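PDB 5M45: acetone carboxylase alpha subunit from Xanthobacter autotrophicus Py2, which forms the alpha subunit of a six-chain carboxylase assembly, belongs to the hydantoinase B/oxoprolinase family and carries a bound manganese ion. Local coordinates for residues A[426-431]-A[465-470]; A[471-476]-A[516-521]; A[581-586]-A[647-652]; A[631-636]-A[682-687]; A[657-662]-A[674-679]. All blocks are in the same frame, centred on the assembly; numbering follows the deposited sequence.

Contact 1: A[426-431]-A[465-470]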
# COMPACT_ATOMS: atom_id res chain seq x y z
N GLU A 426 -0.98 40.63 -27.41
CA GLU A 426 0.20 40.08 -26.71
C GLU A 426 -0.10 38.92 -25.74
O GLU A 426 0.77 38.07 -25.51
CB GLU A 426 1.01 41.19 -26.01
CG GLU A 426 0.42 41.82 -24.76
CD GLU A 426 -0.62 42.94 -24.97
OE1 GLU A 426 -1.12 43.14 -26.11
OE2 GLU A 426 -0.92 43.68 -23.97
N GLU A 427 -1.31 38.89 -25.18
CA GLU A 427 -1.72 37.88 -24.20
C GLU A 427 -2.35 36.64 -24.82
O GLU A 427 -2.51 35.63 -24.12
CB GLU A 427 -2.73 38.47 -23.19
CG GLU A 427 -2.21 39.67 -22.40
CD GLU A 427 -1.17 39.34 -21.33
OE1 GLU A 427 -0.82 38.14 -21.13
OE2 GLU A 427 -0.69 40.29 -20.62
N VAL A 428 -2.72 36.68 -26.10
CA VAL A 428 -3.33 35.52 -26.75
C VAL A 428 -2.36 34.31 -26.71
O VAL A 428 -1.15 34.47 -26.89
CB VAL A 428 -3.73 35.86 -28.20
CG1 VAL A 428 -4.06 34.62 -29.02
CG2 VAL A 428 -4.87 36.88 -28.21
N ASN A 429 -2.92 33.12 -26.45
CA ASN A 429 -2.15 31.86 -26.49
C ASN A 429 -3.12 30.75 -26.83
O ASN A 429 -4.16 30.58 -26.15
CB ASN A 429 -1.46 31.65 -25.14
CG ASN A 429 -0.50 30.47 -25.13
OD1 ASN A 429 -0.89 29.33 -25.38
ND2 ASN A 429 0.77 30.73 -24.77
N ALA A 430 -2.84 30.02 -27.92
CA ALA A 430 -3.75 28.99 -28.41
C ALA A 430 -3.89 27.78 -27.47
O ALA A 430 -4.79 26.98 -27.66
CB ALA A 430 -3.32 28.54 -29.79
N GLY A 431 -2.99 27.64 -26.49
CA GLY A 431 -3.13 26.63 -25.43
C GLY A 431 -1.87 25.81 -25.15
O GLY A 431 -0.85 25.92 -25.84
N ALA A 465 1.05 29.09 -29.99
CA ALA A 465 1.28 30.35 -30.72
C ALA A 465 0.42 31.50 -30.18
O ALA A 465 -0.67 31.28 -29.61
CB ALA A 465 1.01 30.17 -32.20
N THR A 466 0.90 32.73 -30.38
CA THR A 466 0.13 33.92 -30.00
C THR A 466 -0.44 34.62 -31.24
O THR A 466 -0.23 34.17 -32.38
CB THR A 466 0.97 34.89 -29.09
OG1 THR A 466 1.76 35.81 -29.88
CG2 THR A 466 1.87 34.09 -28.12
N ALA A 467 -1.17 35.72 -31.03
CA ALA A 467 -1.70 36.51 -32.13
C ALA A 467 -0.63 37.41 -32.80
O ALA A 467 -0.91 38.03 -33.81
CB ALA A 467 -2.87 37.34 -31.68
N VAL A 468 0.58 37.41 -32.23
CA VAL A 468 1.69 38.29 -32.63
C VAL A 468 2.96 37.55 -33.07
O VAL A 468 3.76 38.11 -33.81
CB VAL A 468 1.98 39.21 -31.39
CG1 VAL A 468 3.27 39.94 -31.49
CG2 VAL A 468 0.83 40.22 -31.27
N GLN A 469 3.18 36.33 -32.57
CA GLN A 469 4.41 35.57 -32.83
C GLN A 469 4.25 34.07 -32.59
O GLN A 469 3.26 33.62 -31.94
CB GLN A 469 5.59 36.13 -32.03
CG GLN A 469 5.50 36.03 -30.51
CD GLN A 469 6.63 36.78 -29.77
OE1 GLN A 469 7.41 37.55 -30.37
NE2 GLN A 469 6.72 36.57 -28.52
N ASP A 470 5.21 33.30 -33.12
CA ASP A 470 5.28 31.85 -32.95
C ASP A 470 5.36 31.44 -31.48
O ASP A 470 5.89 32.20 -30.66
CB ASP A 470 6.51 31.26 -33.66
CG ASP A 470 6.41 31.39 -35.19
OD1 ASP A 470 5.28 31.61 -35.72
OD2 ASP A 470 7.47 31.32 -35.86
O HOH W 1 2.63 37.32 -27.75

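Contact 2: A[471-476]-A[516-521]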
# COMPACT_ATOMS: atom_id res chain seq x y z
N GLY A 471 4.88 30.24 -31.18
CA GLY A 471 5.11 29.63 -29.87
C GLY A 471 6.58 29.29 -29.66
O GLY A 471 7.39 29.36 -30.58
N LEU A 472 6.93 28.95 -28.41
CA LEU A 472 8.30 28.51 -28.07
C LEU A 472 8.46 27.00 -28.15
O LEU A 472 7.62 26.26 -27.65
CB LEU A 472 8.62 28.97 -26.65
CG LEU A 472 8.54 30.46 -26.39
CD1 LEU A 472 8.71 30.70 -24.89
CD2 LEU A 472 9.63 31.22 -27.15
N SER A 473 9.55 26.55 -28.78
CA SER A 473 9.81 25.10 -28.88
C SER A 473 10.47 24.60 -27.57
O SER A 473 11.25 25.34 -26.93
CB SER A 473 10.65 24.76 -30.11
OG SER A 473 10.01 25.16 -31.31
N HIS A 474 10.14 23.36 -27.20
CA HIS A 474 10.82 22.61 -26.10
C HIS A 474 11.08 23.48 -24.86
O HIS A 474 12.24 23.65 -24.41
CB HIS A 474 12.11 21.92 -26.60
CG HIS A 474 13.04 22.82 -27.35
ND1 HIS A 474 13.79 23.77 -26.73
CD2 HIS A 474 13.28 22.97 -28.67
CE1 HIS A 474 14.46 24.48 -27.63
NE2 HIS A 474 14.16 24.01 -28.82
N ALA A 475 10.00 24.08 -24.35
CA ALA A 475 10.09 25.22 -23.42
C ALA A 475 9.38 25.16 -22.07
O ALA A 475 9.81 25.87 -21.12
CB ALA A 475 9.62 26.47 -24.16
N ALA A 476 8.25 24.45 -21.98
CA ALA A 476 7.38 24.54 -20.79
C ALA A 476 6.34 23.40 -20.69
O ALA A 476 6.20 22.56 -21.62
CB ALA A 476 6.65 25.88 -20.80
N GLY A 516 2.77 26.91 -33.68
CA GLY A 516 3.02 26.45 -32.32
C GLY A 516 4.47 25.96 -32.14
O GLY A 516 5.15 25.55 -33.10
N GLY A 517 4.94 26.00 -30.89
CA GLY A 517 6.26 25.50 -30.58
C GLY A 517 6.40 24.02 -30.94
O GLY A 517 5.47 23.21 -30.72
N CYS A 518 7.55 23.65 -31.51
CA CYS A 518 7.86 22.23 -31.68
C CYS A 518 8.21 21.59 -30.34
O CYS A 518 8.66 22.27 -29.39
CB CYS A 518 9.00 22.03 -32.69
SG CYS A 518 8.51 22.33 -34.40
N GLY A 519 8.01 20.28 -30.25
CA GLY A 519 8.61 19.50 -29.17
C GLY A 519 10.08 19.15 -29.50
O GLY A 519 10.73 19.81 -30.29
N PHE A 520 10.59 18.10 -28.85
CA PHE A 520 11.93 17.54 -29.14
C PHE A 520 11.89 16.04 -28.90
O PHE A 520 10.87 15.51 -28.48
CB PHE A 520 13.07 18.25 -28.37
CG PHE A 520 13.19 17.89 -26.90
CD1 PHE A 520 12.25 18.33 -25.97
CD2 PHE A 520 14.29 17.16 -26.43
CE1 PHE A 520 12.38 18.01 -24.60
CE2 PHE A 520 14.43 16.86 -25.08
CZ PHE A 520 13.47 17.27 -24.16
N GLU A 521 12.97 15.35 -29.23
CA GLU A 521 13.05 13.91 -29.10
C GLU A 521 14.45 13.50 -28.69
O GLU A 521 15.44 14.19 -28.99
CB GLU A 521 12.65 13.19 -30.40
CG GLU A 521 13.53 13.53 -31.58
CD GLU A 521 12.96 13.13 -32.93
OE1 GLU A 521 13.21 13.85 -33.96
OE2 GLU A 521 12.27 12.08 -33.00

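Contact 3: A[581-586]-A[647-652]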
# COMPACT_ATOMS: atom_id res chain seq x y z
N GLY A 581 17.43 12.11 -34.13
CA GLY A 581 15.98 11.95 -34.03
C GLY A 581 15.38 11.20 -35.22
O GLY A 581 16.02 10.99 -36.23
N ASP A 582 14.13 10.81 -35.06
CA ASP A 582 13.32 10.11 -36.06
C ASP A 582 12.66 11.21 -36.92
O ASP A 582 11.46 11.51 -36.84
CB ASP A 582 12.31 9.21 -35.33
CG ASP A 582 11.58 8.24 -36.23
OD1 ASP A 582 12.22 7.65 -37.18
OD2 ASP A 582 10.34 8.02 -35.97
N THR A 583 13.48 11.79 -37.79
CA THR A 583 13.16 13.04 -38.46
C THR A 583 11.81 13.05 -39.21
O THR A 583 11.00 13.99 -39.04
CB THR A 583 14.34 13.43 -39.40
OG1 THR A 583 15.56 13.54 -38.63
CG2 THR A 583 14.06 14.76 -40.14
N ASP A 584 11.57 12.01 -40.00
CA ASP A 584 10.32 11.83 -40.74
C ASP A 584 9.83 10.41 -40.48
O ASP A 584 10.32 9.47 -41.12
CB ASP A 584 10.53 12.05 -42.24
CG ASP A 584 9.21 12.00 -43.06
OD1 ASP A 584 8.14 11.62 -42.51
OD2 ASP A 584 9.26 12.36 -44.26
N PRO A 585 8.87 10.23 -39.54
CA PRO A 585 8.50 8.85 -39.18
C PRO A 585 7.77 8.08 -40.28
O PRO A 585 7.67 6.86 -40.20
CB PRO A 585 7.60 9.02 -37.95
CG PRO A 585 7.21 10.45 -37.94
CD PRO A 585 8.29 11.22 -38.61
N GLU A 586 7.28 8.80 -41.30
CA GLU A 586 6.72 8.18 -42.50
C GLU A 586 7.81 7.64 -43.42
O GLU A 586 7.55 6.74 -44.22
CB GLU A 586 5.86 9.22 -43.25
CG GLU A 586 5.07 8.71 -44.44
CD GLU A 586 3.98 9.70 -44.91
OE1 GLU A 586 3.52 10.62 -44.17
OE2 GLU A 586 3.56 9.49 -46.08
N TYR A 647 12.47 22.85 -38.02
CA TYR A 647 11.15 22.98 -37.40
C TYR A 647 9.98 22.40 -38.21
O TYR A 647 8.95 22.01 -37.64
CB TYR A 647 10.84 24.45 -37.02
CG TYR A 647 11.83 25.05 -36.02
CD1 TYR A 647 11.64 24.91 -34.65
CD2 TYR A 647 12.95 25.78 -36.45
CE1 TYR A 647 12.54 25.45 -33.73
CE2 TYR A 647 13.86 26.32 -35.55
CZ TYR A 647 13.64 26.18 -34.19
OH TYR A 647 14.53 26.70 -33.27
N VAL A 648 10.13 22.37 -39.54
CA VAL A 648 9.11 21.92 -40.47
C VAL A 648 9.77 21.12 -41.59
O VAL A 648 10.76 21.58 -42.17
CB VAL A 648 8.39 23.14 -41.12
CG1 VAL A 648 7.45 22.70 -42.27
CG2 VAL A 648 7.61 23.93 -40.08
N LEU A 649 9.20 19.97 -41.93
CA LEU A 649 9.66 19.16 -43.07
C LEU A 649 9.32 19.82 -44.41
O LEU A 649 8.18 20.30 -44.60
CB LEU A 649 9.07 17.74 -43.01
CG LEU A 649 9.43 16.85 -41.82
CD1 LEU A 649 8.59 15.57 -41.80
CD2 LEU A 649 10.90 16.50 -41.85
N GLU A 650 10.28 19.81 -45.32
CA GLU A 650 10.16 20.49 -46.62
C GLU A 650 8.85 20.19 -47.37
O GLU A 650 8.24 21.09 -47.94
CB GLU A 650 11.37 20.15 -47.51
CG GLU A 650 11.47 20.97 -48.81
CD GLU A 650 10.65 20.42 -49.97
OE1 GLU A 650 10.32 19.22 -49.95
OE2 GLU A 650 10.32 21.18 -50.92
N ARG A 651 8.42 18.92 -47.34
CA ARG A 651 7.25 18.49 -48.09
C ARG A 651 5.93 19.09 -47.65
O ARG A 651 4.98 19.09 -48.41
CB ARG A 651 7.18 16.96 -48.15
CG ARG A 651 6.88 16.27 -46.80
CD ARG A 651 7.60 14.89 -46.78
NE ARG A 651 7.33 14.01 -45.61
CZ ARG A 651 6.13 13.52 -45.31
NH1 ARG A 651 5.91 12.70 -44.29
NH2 ARG A 651 5.07 13.88 -46.04
N PHE A 652 5.84 19.68 -46.46
CA PHE A 652 4.62 20.36 -46.06
C PHE A 652 4.55 21.84 -46.43
O PHE A 652 3.50 22.47 -46.28
CB PHE A 652 4.39 20.14 -44.54
CG PHE A 652 4.14 18.72 -44.20
CD1 PHE A 652 2.92 18.12 -44.52
CD2 PHE A 652 5.14 17.94 -43.64
CE1 PHE A 652 2.66 16.78 -44.25
CE2 PHE A 652 4.91 16.58 -43.38
CZ PHE A 652 3.65 16.01 -43.65
O HOH W 2 2.56 12.84 -45.14

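Contact 4: A[631-636]-A[682-687]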
# COMPACT_ATOMS: atom_id res chain seq x y z
N PRO A 631 -2.75 29.29 -41.99
CA PRO A 631 -1.36 29.10 -42.48
C PRO A 631 -1.08 29.79 -43.80
O PRO A 631 0.07 30.09 -44.10
CB PRO A 631 -1.28 27.58 -42.71
CG PRO A 631 -2.29 27.00 -41.79
CD PRO A 631 -3.41 28.00 -41.74
N LEU A 632 -2.12 30.04 -44.60
CA LEU A 632 -1.94 30.76 -45.87
C LEU A 632 -1.53 32.24 -45.70
O LEU A 632 -1.11 32.89 -46.67
CB LEU A 632 -3.23 30.65 -46.73
CG LEU A 632 -3.01 30.23 -48.17
CD1 LEU A 632 -2.53 28.79 -48.23
CD2 LEU A 632 -4.32 30.35 -48.92
N ASP A 633 -1.66 32.77 -44.48
CA ASP A 633 -1.19 34.10 -44.15
C ASP A 633 0.20 34.14 -43.50
O ASP A 633 0.68 35.23 -43.19
CB ASP A 633 -2.21 34.81 -43.27
CG ASP A 633 -3.53 35.12 -44.08
OD1 ASP A 633 -3.43 35.41 -45.27
OD2 ASP A 633 -4.67 35.02 -43.58
N ARG A 634 0.86 32.98 -43.31
CA ARG A 634 2.19 33.00 -42.72
C ARG A 634 3.17 33.70 -43.65
O ARG A 634 3.07 33.56 -44.86
CB ARG A 634 2.70 31.59 -42.42
CG ARG A 634 4.08 31.53 -41.72
CD ARG A 634 4.22 30.22 -41.01
NE ARG A 634 5.47 29.96 -40.31
CZ ARG A 634 5.83 30.52 -39.13
NH1 ARG A 634 5.08 31.46 -38.56
NH2 ARG A 634 6.97 30.17 -38.53
N GLU A 635 4.11 34.45 -43.08
CA GLU A 635 5.18 35.09 -43.83
C GLU A 635 6.03 34.05 -44.57
O GLU A 635 6.59 33.16 -43.92
CB GLU A 635 6.02 35.96 -42.88
CG GLU A 635 6.78 37.09 -43.55
CD GLU A 635 5.86 38.20 -44.20
OE1 GLU A 635 5.92 38.38 -45.49
OE2 GLU A 635 5.09 38.92 -43.44
N PRO A 636 6.12 34.12 -45.93
CA PRO A 636 6.87 33.06 -46.63
C PRO A 636 8.31 32.81 -46.16
O PRO A 636 8.72 31.66 -46.07
CB PRO A 636 6.81 33.47 -48.09
CG PRO A 636 5.52 34.22 -48.19
CD PRO A 636 5.41 35.00 -46.88
N GLN A 682 -4.25 29.38 -55.93
CA GLN A 682 -4.79 28.07 -56.27
C GLN A 682 -5.37 27.30 -55.05
O GLN A 682 -6.44 26.69 -55.16
CB GLN A 682 -3.73 27.27 -57.04
CG GLN A 682 -4.13 25.86 -57.44
CD GLN A 682 -5.31 25.84 -58.42
OE1 GLN A 682 -5.27 26.47 -59.46
NE2 GLN A 682 -6.40 25.21 -58.03
N ILE A 683 -4.71 27.37 -53.91
CA ILE A 683 -5.25 26.75 -52.68
C ILE A 683 -6.61 27.38 -52.27
O ILE A 683 -7.51 26.66 -51.82
CB ILE A 683 -4.20 26.75 -51.54
CG1 ILE A 683 -3.13 25.68 -51.84
CG2 ILE A 683 -4.82 26.44 -50.19
CD1 ILE A 683 -1.88 25.82 -51.01
N ARG A 684 -6.76 28.69 -52.43
CA ARG A 684 -8.08 29.32 -52.17
C ARG A 684 -9.19 28.70 -53.03
O ARG A 684 -10.29 28.37 -52.54
CB ARG A 684 -8.03 30.84 -52.35
CG ARG A 684 -7.22 31.53 -51.25
CD ARG A 684 -7.05 33.04 -51.42
NE ARG A 684 -6.24 33.51 -50.32
CZ ARG A 684 -6.67 33.75 -49.07
NH1 ARG A 684 -7.97 33.66 -48.74
NH2 ARG A 684 -5.77 34.11 -48.14
N LYS A 685 -8.88 28.47 -54.30
CA LYS A 685 -9.83 27.76 -55.15
C LYS A 685 -10.07 26.29 -54.77
O LYS A 685 -11.20 25.81 -54.80
CB LYS A 685 -9.42 27.87 -56.61
CG LYS A 685 -9.44 29.29 -57.09
CD LYS A 685 -9.80 29.35 -58.56
CE LYS A 685 -8.60 29.63 -59.38
NZ LYS A 685 -8.48 31.13 -59.45
N ASP A 686 -9.00 25.60 -54.40
CA ASP A 686 -9.12 24.21 -53.92
C ASP A 686 -10.02 24.09 -52.70
O ASP A 686 -10.81 23.15 -52.59
CB ASP A 686 -7.76 23.61 -53.49
CG ASP A 686 -6.74 23.48 -54.62
OD1 ASP A 686 -7.10 23.48 -55.82
OD2 ASP A 686 -5.52 23.38 -54.23
N ARG A 687 -9.88 25.02 -51.76
CA ARG A 687 -10.71 25.05 -50.55
C ARG A 687 -12.20 25.15 -50.86
O ARG A 687 -13.01 24.47 -50.24
CB ARG A 687 -10.28 26.18 -49.59
CG ARG A 687 -8.90 25.96 -48.95
CD ARG A 687 -8.36 27.21 -48.31
NE ARG A 687 -7.27 26.98 -47.35
CZ ARG A 687 -6.76 27.94 -46.55
NH1 ARG A 687 -7.27 29.20 -46.58
NH2 ARG A 687 -5.79 27.67 -45.70
O HOH W 3 -6.52 33.83 -45.25

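Contact 5: A[657-662]-A[674-679]. Unlike the reference sequence in segment 674-679: Thr-674 (reference Ala), Ala-675 (reference Gly).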
# COMPACT_ATOMS: atom_id res chain seq x y z
N TYR A 657 1.21 25.52 -46.20
CA TYR A 657 1.38 26.97 -46.18
C TYR A 657 1.30 27.63 -47.56
O TYR A 657 1.24 28.88 -47.64
CB TYR A 657 2.75 27.30 -45.55
CG TYR A 657 2.94 26.81 -44.12
CD1 TYR A 657 2.44 27.57 -43.05
CD2 TYR A 657 3.65 25.67 -43.83
CE1 TYR A 657 2.63 27.16 -41.75
CE2 TYR A 657 3.85 25.26 -42.53
CZ TYR A 657 3.33 26.00 -41.48
OH TYR A 657 3.49 25.59 -40.17
N GLY A 658 1.27 26.84 -48.63
CA GLY A 658 1.25 27.37 -49.99
C GLY A 658 2.53 28.08 -50.38
O GLY A 658 2.51 28.96 -51.26
N VAL A 659 3.64 27.72 -49.74
CA VAL A 659 4.92 28.39 -50.00
C VAL A 659 5.81 27.48 -50.86
O VAL A 659 5.98 26.29 -50.55
CB VAL A 659 5.63 28.80 -48.67
CG1 VAL A 659 7.01 29.40 -48.94
CG2 VAL A 659 4.77 29.79 -47.88
N VAL A 660 6.34 28.05 -51.95
CA VAL A 660 7.28 27.35 -52.82
C VAL A 660 8.70 27.74 -52.42
O VAL A 660 9.07 28.91 -52.48
CB VAL A 660 7.03 27.69 -54.31
CG1 VAL A 660 8.03 26.94 -55.21
CG2 VAL A 660 5.58 27.35 -54.69
N VAL A 661 9.48 26.75 -51.99
CA VAL A 661 10.91 26.95 -51.69
C VAL A 661 11.80 26.19 -52.66
O VAL A 661 11.35 25.23 -53.26
CB VAL A 661 11.28 26.55 -50.24
CG1 VAL A 661 10.52 27.43 -49.25
CG2 VAL A 661 11.01 25.09 -49.95
N ARG A 662 13.03 26.68 -52.80
CA ARG A 662 14.09 26.04 -53.60
C ARG A 662 15.44 26.18 -52.93
O ARG A 662 15.76 27.19 -52.35
CB ARG A 662 14.22 26.64 -54.98
CG ARG A 662 13.51 25.77 -56.02
CD ARG A 662 13.74 26.13 -57.47
NE ARG A 662 13.41 27.51 -57.81
CZ ARG A 662 12.18 28.00 -57.98
NH1 ARG A 662 12.08 29.28 -58.29
NH2 ARG A 662 11.05 27.29 -57.83
N THR A 674 6.99 34.64 -56.68
CA THR A 674 5.97 34.56 -57.75
C THR A 674 5.21 33.22 -57.71
O THR A 674 3.98 33.20 -57.80
CB THR A 674 6.60 34.74 -59.16
OG1 THR A 674 7.07 36.08 -59.30
CG2 THR A 674 5.57 34.50 -60.28
N ALA A 675 5.95 32.13 -57.60
CA ALA A 675 5.34 30.80 -57.56
C ALA A 675 4.52 30.59 -56.26
O ALA A 675 3.50 29.88 -56.28
CB ALA A 675 6.42 29.74 -57.71
N THR A 676 4.94 31.24 -55.17
CA THR A 676 4.21 31.21 -53.89
C THR A 676 2.84 31.94 -54.01
O THR A 676 1.80 31.45 -53.51
CB THR A 676 5.08 31.82 -52.74
OG1 THR A 676 6.19 30.96 -52.46
CG2 THR A 676 4.29 32.03 -51.42
N ALA A 677 2.84 33.11 -54.63
CA ALA A 677 1.58 33.86 -54.84
C ALA A 677 0.59 33.03 -55.66
O ALA A 677 -0.59 32.98 -55.32
CB ALA A 677 1.82 35.21 -55.51
N ALA A 678 1.08 32.35 -56.71
CA ALA A 678 0.24 31.50 -57.55
C ALA A 678 -0.25 30.28 -56.78
O ALA A 678 -1.42 29.90 -56.93
CB ALA A 678 0.98 31.04 -58.80
N ALA A 679 0.62 29.66 -55.98
CA ALA A 679 0.20 28.49 -55.19
C ALA A 679 -0.90 28.82 -54.16
O ALA A 679 -1.82 28.01 -53.97
CB ALA A 679 1.37 27.85 -54.51

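Contact 1: A[426-431]-A[465-470]
Thr-466, whose methine and methyl carbons press against the carbonyl oxygen of Val-428, turns its hydroxyl back into its own loop. There Thr-466 OG1 accepts from Val-468 N at 3.1 Å, a fairly straight bond (158°), and from Gln-469 N, also 3.1 Å, more bent. A water 2.8 Å from Thr-466 OG1 is the third group at this oxygen, and by donating to the carbonyl O of Glu-426 it ties the two loops together. The first torsion (chi1 87°) sets OG1 between the backbone N and the carbonyl carbon, where the N-H groups of Val-468 and Gln-469 can reach it. Threonine suits the place: its oxygen holds the turn, while CG2 and CB serve as packing surface.

The direct bond between the loops runs from Ala-430 N to Ala-465 O at 3.0 Å. The CA of Asn-429 approaches that same oxygen. Beside it, Val-428 lays its side chain over Ala-467, CB to CB 3.9 Å, and the small alanine lets the branched valine come close. Ala-467 N is buried here without a partner in the model.

Glu-426 turns away, and its carboxylate forms salt bridges with basic side chains of another protein chain. Asn-429 OD1 accepts from Gly-431 N at 2.9 Å in the carbonyl plane, whereas Asn-429 ND2 bonds to a polar side chain of a second foreign chain. An Asx turn at Asn-429 thus faces a loop in which Thr-466 OG1 accepts from the N-H two residues on (an ST turn) and three residues on (an ST motif).

Contact 2: A[471-476]-A[516-521]
Ser-473 and His-474 hold both backbone polar groups of Cys-518. Ser-473 OG accepts from Cys-518 N at 2.9 Å, with a somewhat bent N-H (140°). His-474 N returns a bond to Cys-518 O, also 2.9 Å. The serine oxygen lies anti to its own carbonyl carbon (chi1 -60°), which brings it up to the cysteine N-H; serine suits the place because its short hydroxyl can accept from a main-chain N-H close by.

The two segments run nearly parallel, and glycines let them close in. Gly-517 CA lies 3.3 Å from Leu-472 O in a CA-H...O contact, and Gly-471 CA faces Gly-517 N at 3.8 Å. Farther along, His-474 CB comes obliquely to the Phe-520 ring, 3.6 Å from CD1, while the carbonyl of Gly-519 lies at the edge of the imidazole.

Around this shell, Ser-508 OG bonds to Gly-519 N, and Phe-520, on strand 520-526, packs on Met-485 and Met-622. The imidazole of His-474 meets an aromatic ring of another protein chain, and Ser-473 O bonds to an aromatic side chain there. Since Cys-518 is engaged through its main chain by two successive residues, the contact fixes backbone position and direction beside the segment leading to strand 520-526, and the N-H and C=O of buried Cys-518 are both satisfied.

Contact 3: A[581-586]-A[647-652]
The guanidinium of Arg-651 meets the carboxylate of Asp-584 at its edge, the two planes only 21° apart, while CE2 of Phe-652 sits over the centre of one face, 3.7 Å above it. The grip is side-on: Arg-651 NE bonds to Asp-584 OD2 at 2.9 Å and NH1 to OD1 of the same aspartate at 3.1 Å, the latter almost straight (173°). Both oxygens are met on their syn sides, NE markedly out of the carboxylate plane. A water accepting from Arg-651 NH2 also lies in the guanidinium plane, at a different edge.

Glu-586 comes in differently, its carboxylate turned 81° against the guanidinium, and its OE1 forms a weak bond to Arg-651 NH1 of 3.2 Å. That OE1 also accepts from the backbone of another protein chain. Arginine fits here because one flat cation can serve two acids at once.

Beside the charges, Leu-649 supplies an apolar shoulder, with CD1 3.8 Å from Asp-584 CG and CD2 against the carbonyl O of Thr-583. A type I turn from Leu-649 to Phe-652 brings this leucine and Arg-651 to the same side. Asp-584 OD1 accepts from Glu-586 N as well, at 3.2 Å from above the carboxylate plane. The result is a surface salt-bridge network built on an Asx turn.

Contact 4: A[631-636]-A[682-687]
Leu-632 is driven into the helix at Ile-683, Arg-684 and Arg-687, and this is the tight part of the contact. Its CD1 touches Ile-683 CG2 at 3.8 Å, and CD2 lies 3.9 Å from Arg-684 CG. The same methyl sits 3.9 Å above one face of the Arg-687 guanidinium, offset toward its rim. Leucine suits the site because its two methyls can divide between an aliphatic neighbour and the arginines.

The fold element is a short 3-10 turn, 631-633, on the approach to helix 636-645, for which Glu-635 is the N-cap residue; it packs across one side of helix 673-690, where Ile-683 and Arg-687, one turn apart, point toward it and Arg-684 brings its end in from the side. Asp-630 helps to position both partners, since its OD1 bonds to Leu-632 N and to Arg-687 NH2.

Away from the leucine the contact is looser and partly exposed. Asp-633 OD1 lies in the plane of the Arg-684 guanidinium, but at 3.9 Å from NH2 this is a long salt bridge. A water also bridges the pair, donating to Asp-633 OD2 at 2.8 Å and accepting from Arg-684 NH2 at 3.0 Å. The NH1 of Arg-684 turns to a polar side chain and the backbone of another protein chain.

Contact 5: A[657-662]-A[674-679]
A helix-ending turn at Gly-658 hands the chain over to the hairpin strand 661-663 and, in doing so, leans on the first turns of helix 673-690 at Thr-676 and Ala-679. Gly-658 has positive phi (67°), a conformation glycine adopts readily, and its carbonyl O points at the helix, where it meets Ala-679 CB at 3.6 Å. Thr-676 CG2 comes up to that oxygen too, at 3.6 Å.

The polar link is Val-660 N to Thr-676 OG1, 3.0 Å and nearly straight (161°). With OG1 anti to the carbonyl carbon (chi1 -69°), the threonine turns its oxygen to the main chain of Val-660. OG1 also donates to the carbonyl O of Asp-672, four residues earlier. Threonine thus joins the N-H of Val-660 to the residue just before its own helix. Hairpin 661-663/669-671 leads straight into that helix, a compact beta-beta-alpha unit whose helix folds back on the turn before the hairpin.

Val-660 CG2 makes apolar contacts with Ala-675 CB at 3.9 Å and Ala-679 CB at 4.2 Å, and also lies 3.6 Å from Ala-675 O. Ala-675 differs from the reference sequence. The small size of Ala-679 allows the segment this close; beyond it, Arg-680 NE bonds to the carbonyl O of Tyr-657.

In the fold
The contacts lie from about 16 Å (contact 2) to about 40 Å (contact 5) from the chain's centre. Contacts 1 and 2, with centres about 14 Å apart, come in series and touch through Ala-465. Contact 2 reaches contact 3, about 15 Å away between centres, where Tyr-647 packs on Ser-473. Contacts 4 and 5 share helix 673-690, their centres only about 9 Å apart; contact 5 falls between the two segments of contact 4 in sequence, and contact 3 alternates with contact 4. A salt bridge from Asp-470 to Arg-634 joins contact 1 to contact 4, so the loop before helix 636-645, which packs on helix 673-690, is tied to the loop after strand 450-454.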